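Local coordinates for piwi domain-containing protein (Vanderwaltozyma polyspora, PDB 5THE) that is the C-terminal lobe of a budding yeast Argonaute, binds RNA and, as in related Argonautes, probably uses it as a guide to select target RNAs, at residues A[471-474]-A[475-479]; A[486-490]-A[491-495]. All blocks are in the same frame, centred on the assembly; numbering follows the deposited sequence.

Contact 1: residues A[471-474]-A[475-479]; sequences ICNN and LCYIF. With nucleotides of chain B.
Tyr477 folds back over the last turn of the helix, and its side chain follows the backbone of Asn473 and Asn474. Tyr477 CB lies 3.5 Å from Asn474 O. Tyr477 CD1 comes 3.3 Å from Asn473 O, which sits at the ring edge, in the ring plane. Tyr477 CE1 passes the amide of Asn473 at 4.0 Å from Asn473 OD1, with amide and ring planes 79° apart. At the tip, OH donates to a water, and that water donates to Asn473 OD1 at 2.7 Å. The Asn473 amide reaches the water because CG is anti to the backbone N (chi1 -174°). A phenylalanine here would probably lose the water bridge and leave the Asn473 amide less firmly fixed. The backbone closes the turn with Leu475 N to Ile471 O, 2.8 Å, then with the three-residue steps Cys476 N to Asn473 O and Tyr477 N to Asn474 O. The side chains of Ile471 and Leu475 run alongside each other, with Ile471 CG2 3.7 Å from Leu475 CD1. Further on, Phe479 CE2 approaches OP1 of A4 of chain B. The end of helix 465-475 packs against three strands: Cys472 and Leu475 on Phe342 of strand 339-344, Asn473 on Ile439 of strand 435-440, and Tyr477 on Leu249 of strand 248-249.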
# COMPACT_ATOMS: atom_id res chain seq x y z
N ILE A 471 3.95 2.09 16.44
CA ILE A 471 2.96 2.21 15.37
C ILE A 471 3.62 2.08 14.00
O ILE A 471 3.16 1.32 13.14
CB ILE A 471 2.23 3.56 15.49
CG1 ILE A 471 1.19 3.49 16.58
CG2 ILE A 471 1.65 4.01 14.16
CD1 ILE A 471 0.38 4.71 16.56
N CYS A 472 4.66 2.87 13.76
CA CYS A 472 5.35 2.83 12.47
C CYS A 472 5.83 1.42 12.18
O CYS A 472 5.56 0.87 11.10
CB CYS A 472 6.52 3.80 12.48
SG CYS A 472 5.95 5.50 12.37
N ASN A 473 6.51 0.81 13.15
CA ASN A 473 7.01 -0.54 12.95
C ASN A 473 5.85 -1.52 12.74
O ASN A 473 5.88 -2.32 11.81
CB ASN A 473 7.88 -0.97 14.12
CG ASN A 473 8.54 -2.32 13.87
OD1 ASN A 473 9.20 -2.51 12.85
ND2 ASN A 473 8.32 -3.27 14.77
N ASN A 474 4.83 -1.46 13.61
CA ASN A 474 3.69 -2.37 13.48
C ASN A 474 3.02 -2.24 12.12
O ASN A 474 2.62 -3.25 11.51
CB ASN A 474 2.65 -2.09 14.58
CG ASN A 474 3.02 -2.70 15.91
OD1 ASN A 474 4.11 -3.24 16.08
ND2 ASN A 474 2.12 -2.61 16.86
N LEU A 475 2.87 -1.01 11.64
CA LEU A 475 2.16 -0.83 10.38
C LEU A 475 2.93 -1.40 9.19
O LEU A 475 2.35 -1.53 8.11
CB LEU A 475 1.86 0.65 10.17
CG LEU A 475 0.68 1.19 10.98
CD1 LEU A 475 0.60 2.68 10.83
CD2 LEU A 475 -0.58 0.53 10.49
N CYS A 476 4.20 -1.74 9.37
CA CYS A 476 4.98 -2.41 8.34
C CYS A 476 4.60 -3.87 8.17
O CYS A 476 4.93 -4.47 7.14
CB CYS A 476 6.47 -2.28 8.65
SG CYS A 476 7.05 -0.56 8.49
N TYR A 477 3.88 -4.44 9.13
CA TYR A 477 3.52 -5.85 9.10
C TYR A 477 2.14 -6.11 8.52
O TYR A 477 1.71 -7.26 8.50
CB TYR A 477 3.60 -6.44 10.52
CG TYR A 477 5.01 -6.64 11.02
CD1 TYR A 477 5.84 -5.54 11.32
CD2 TYR A 477 5.53 -7.91 11.19
CE1 TYR A 477 7.12 -5.72 11.78
CE2 TYR A 477 6.82 -8.11 11.65
CZ TYR A 477 7.61 -7.00 11.95
OH TYR A 477 8.88 -7.20 12.40
N ILE A 478 1.42 -5.09 8.04
CA ILE A 478 0.11 -5.36 7.46
C ILE A 478 0.03 -4.83 6.03
O ILE A 478 -1.00 -4.28 5.63
CB ILE A 478 -1.02 -4.79 8.33
CG1 ILE A 478 -0.76 -3.33 8.69
CG2 ILE A 478 -1.21 -5.62 9.58
CD1 ILE A 478 -1.80 -2.78 9.59
N PHE A 479 1.09 -4.99 5.27
CA PHE A 479 1.01 -4.75 3.83
C PHE A 479 0.40 -6.00 3.21
O PHE A 479 1.04 -7.05 3.13
CB PHE A 479 2.39 -4.44 3.28
CG PHE A 479 2.40 -4.08 1.83
CD1 PHE A 479 1.77 -2.93 1.38
CD2 PHE A 479 3.06 -4.88 0.91
CE1 PHE A 479 1.81 -2.58 0.05
CE2 PHE A 479 3.09 -4.55 -0.42
CZ PHE A 479 2.46 -3.40 -0.87
P A B 4 5.86 -6.08 -3.40
OP1 A B 4 4.77 -5.08 -3.23
OP2 A B 4 6.58 -6.23 -4.67
O5' A B 4 6.92 -5.86 -2.24
C5' A B 4 6.54 -6.06 -0.89
C4' A B 4 7.55 -6.90 -0.15
O4' A B 4 7.62 -8.22 -0.72
C3' A B 4 8.98 -6.40 -0.17
O3' A B 4 9.17 -5.36 0.77
C2' A B 4 9.76 -7.67 0.14
O2' A B 4 9.68 -7.98 1.52
C1' A B 4 8.93 -8.71 -0.63
N9 A B 4 9.42 -8.89 -2.00
C8 A B 4 9.22 -8.04 -3.06
N7 A B 4 9.76 -8.46 -4.18
C5 A B 4 10.35 -9.66 -3.82
C6 A B 4 11.07 -10.57 -4.58
N6 A B 4 11.31 -10.37 -5.88
N1 A B 4 11.52 -11.68 -3.95
C2 A B 4 11.24 -11.84 -2.63
N3 A B 4 10.56 -11.04 -1.81
C4 A B 4 10.15 -9.95 -2.48
O HOH W 1 10.33 -4.86 12.05

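Contact 2: residues A[486-490]-A[491-495]; sequences VKVPA and PVYYA. With nucleotides of chain B.
Val486 and Val488 both pack against the ring of Tyr493, crossing it obliquely. Val486 CB lies 3.8 Å from Tyr493 CE2. Val488 CG1, set between its own backbone N and carbonyl carbon (chi1 78°), fills the angle between Tyr493 N and CD2. The other branch, Val488 CG2, meets Val492 CG1 at 3.6 Å, so Val488 is a forked bump in the notch between two consecutive helix residues. The small Ala490 CB lies 3.8 Å from Tyr494 CE2, four residues later, and Ala490 O sits over one face of that ring. Pro489 is the N-cap of helix 490-515; Tyr493 N to Pro489 O and Tyr494 N to Ala490 O close the first turn. Tyr494 OH is held by Gly480 N. The Tyr493 ring extends to the RNA, where Tyr493 OH makes a hydrogen bond to A5 OP2 of chain B, at 2.4 Å, too short to be taken at face value. Lys487 N donates to A5 OP1 at 2.8 Å, and the Lys487 side chain runs alongside that phosphate. Lys487 N and, probably, the hydroxyl of Tyr493 grip one phosphate, consistent with the guide-binding channel of an Argonaute Piwi domain, which has an RNase H-like fold.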
# COMPACT_ATOMS: atom_id res chain seq x y z
N VAL A 486 7.30 -4.81 5.47
CA VAL A 486 7.89 -3.99 4.41
C VAL A 486 8.66 -2.82 5.01
O VAL A 486 8.69 -2.63 6.23
CB VAL A 486 6.80 -3.52 3.42
CG1 VAL A 486 6.25 -4.72 2.68
CG2 VAL A 486 5.69 -2.78 4.16
N LYS A 487 9.30 -2.03 4.15
CA LYS A 487 10.30 -1.08 4.61
C LYS A 487 9.70 0.22 5.10
O LYS A 487 10.43 1.06 5.65
CB LYS A 487 11.32 -0.81 3.48
CG LYS A 487 10.74 -0.18 2.20
CD LYS A 487 11.80 -0.25 1.08
CE LYS A 487 11.38 0.46 -0.19
NZ LYS A 487 10.10 -0.06 -0.77
N VAL A 488 8.39 0.39 4.95
CA VAL A 488 7.69 1.64 5.22
C VAL A 488 6.28 1.25 5.64
O VAL A 488 5.78 0.21 5.19
CB VAL A 488 7.74 2.55 3.96
CG1 VAL A 488 6.73 2.10 2.91
CG2 VAL A 488 7.61 3.99 4.32
N PRO A 489 5.60 1.99 6.51
CA PRO A 489 4.26 1.54 6.95
C PRO A 489 3.32 1.34 5.77
O PRO A 489 3.40 2.05 4.76
CB PRO A 489 3.79 2.68 7.86
CG PRO A 489 5.11 3.21 8.46
CD PRO A 489 6.04 3.18 7.25
N ALA A 490 2.44 0.35 5.90
CA ALA A 490 1.55 0.00 4.80
C ALA A 490 0.79 1.19 4.21
O ALA A 490 0.65 1.24 2.98
CB ALA A 490 0.58 -1.09 5.26
N PRO A 491 0.29 2.16 4.99
CA PRO A 491 -0.39 3.31 4.37
C PRO A 491 0.47 4.03 3.35
O PRO A 491 -0.05 4.50 2.34
CB PRO A 491 -0.70 4.22 5.56
CG PRO A 491 -0.71 3.33 6.73
CD PRO A 491 0.27 2.25 6.47
N VAL A 492 1.78 4.16 3.63
CA VAL A 492 2.68 4.85 2.72
C VAL A 492 2.85 4.04 1.45
O VAL A 492 2.71 4.56 0.34
CB VAL A 492 4.04 5.10 3.40
CG1 VAL A 492 5.09 5.59 2.37
CG2 VAL A 492 3.89 6.08 4.54
N TYR A 493 3.14 2.75 1.60
CA TYR A 493 3.24 1.86 0.45
C TYR A 493 1.96 1.90 -0.39
O TYR A 493 2.01 2.04 -1.61
CB TYR A 493 3.54 0.44 0.94
CG TYR A 493 4.56 -0.36 0.15
CD1 TYR A 493 4.42 -0.56 -1.22
CD2 TYR A 493 5.65 -0.97 0.80
CE1 TYR A 493 5.36 -1.32 -1.94
CE2 TYR A 493 6.59 -1.72 0.10
CZ TYR A 493 6.44 -1.90 -1.27
OH TYR A 493 7.37 -2.64 -1.96
N TYR A 494 0.80 1.80 0.27
CA TYR A 494 -0.47 1.88 -0.45
C TYR A 494 -0.62 3.19 -1.21
O TYR A 494 -1.10 3.21 -2.35
CB TYR A 494 -1.64 1.74 0.52
CG TYR A 494 -1.77 0.38 1.15
CD1 TYR A 494 -1.41 -0.77 0.45
CD2 TYR A 494 -2.29 0.25 2.43
CE1 TYR A 494 -1.55 -2.03 1.02
CE2 TYR A 494 -2.43 -1.01 3.01
CZ TYR A 494 -2.06 -2.14 2.31
OH TYR A 494 -2.20 -3.37 2.88
N ALA A 495 -0.25 4.31 -0.57
CA ALA A 495 -0.37 5.61 -1.24
C ALA A 495 0.56 5.69 -2.43
O ALA A 495 0.18 6.24 -3.48
CB ALA A 495 -0.08 6.75 -0.25
P A B 5 9.90 -3.99 0.38
OP1 A B 5 9.78 -3.15 1.60
OP2 A B 5 9.39 -3.52 -0.93
O5' A B 5 11.42 -4.41 0.26
C5' A B 5 12.09 -4.95 1.39
C4' A B 5 13.35 -5.67 0.97
O4' A B 5 13.01 -6.78 0.11
C3' A B 5 14.33 -4.84 0.15
O3' A B 5 15.16 -4.07 0.99
C2' A B 5 15.08 -5.90 -0.65
O2' A B 5 16.07 -6.52 0.15
C1' A B 5 13.98 -6.93 -0.89
N9 A B 5 13.33 -6.74 -2.19
C8 A B 5 12.29 -5.91 -2.52
N7 A B 5 11.96 -6.00 -3.79
C5 A B 5 12.84 -6.94 -4.30
C6 A B 5 13.00 -7.47 -5.58
N6 A B 5 12.23 -7.10 -6.61
N1 A B 5 13.98 -8.40 -5.76
C2 A B 5 14.73 -8.76 -4.70
N3 A B 5 14.68 -8.33 -3.44
C4 A B 5 13.70 -7.41 -3.33
P A B 4 5.86 -6.08 -3.40
OP1 A B 4 4.77 -5.08 -3.23
OP2 A B 4 6.58 -6.23 -4.67
O5' A B 4 6.92 -5.86 -2.24
C5' A B 4 6.54 -6.06 -0.89
C4' A B 4 7.55 -6.90 -0.15
O4' A B 4 7.62 -8.22 -0.72
C3' A B 4 8.98 -6.40 -0.17
O3' A B 4 9.17 -5.36 0.77
C2' A B 4 9.76 -7.67 0.14
O2' A B 4 9.68 -7.98 1.52
C1' A B 4 8.93 -8.71 -0.63
N9 A B 4 9.42 -8.89 -2.00
C8 A B 4 9.22 -8.04 -3.06
N7 A B 4 9.76 -8.46 -4.18
C5 A B 4 10.35 -9.66 -3.82
C6 A B 4 11.07 -10.57 -4.58
N6 A B 4 11.31 -10.37 -5.88
N1 A B 4 11.52 -11.68 -3.95
C2 A B 4 11.24 -11.84 -2.63
N3 A B 4 10.56 -11.04 -1.81
C4 A B 4 10.15 -9.95 -2.48

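How the contacts relate
The two contacts come in series along one stretch of the Piwi domain. Contact 1 finishes helix 465-475 and starts the loop after it; contact 2 ends that loop and starts helix 490-515. Their centres are about 8 Å apart. Two probable backbone hydrogen bonds join them, Leu475 O to Ala490 N and Cys476 O to Val486 N, each 2.9 Å. The rings of Phe479, Tyr493 and Tyr494 also meet, Phe479 lying against both tyrosines with planes at about 30°. Both contacts pack on Phe342 of strand 339-344. The loop thus returns to the end of the first helix. Phe479 of contact 1 approaches A4 of chain B, and contact 2 reaches both A4 and A5.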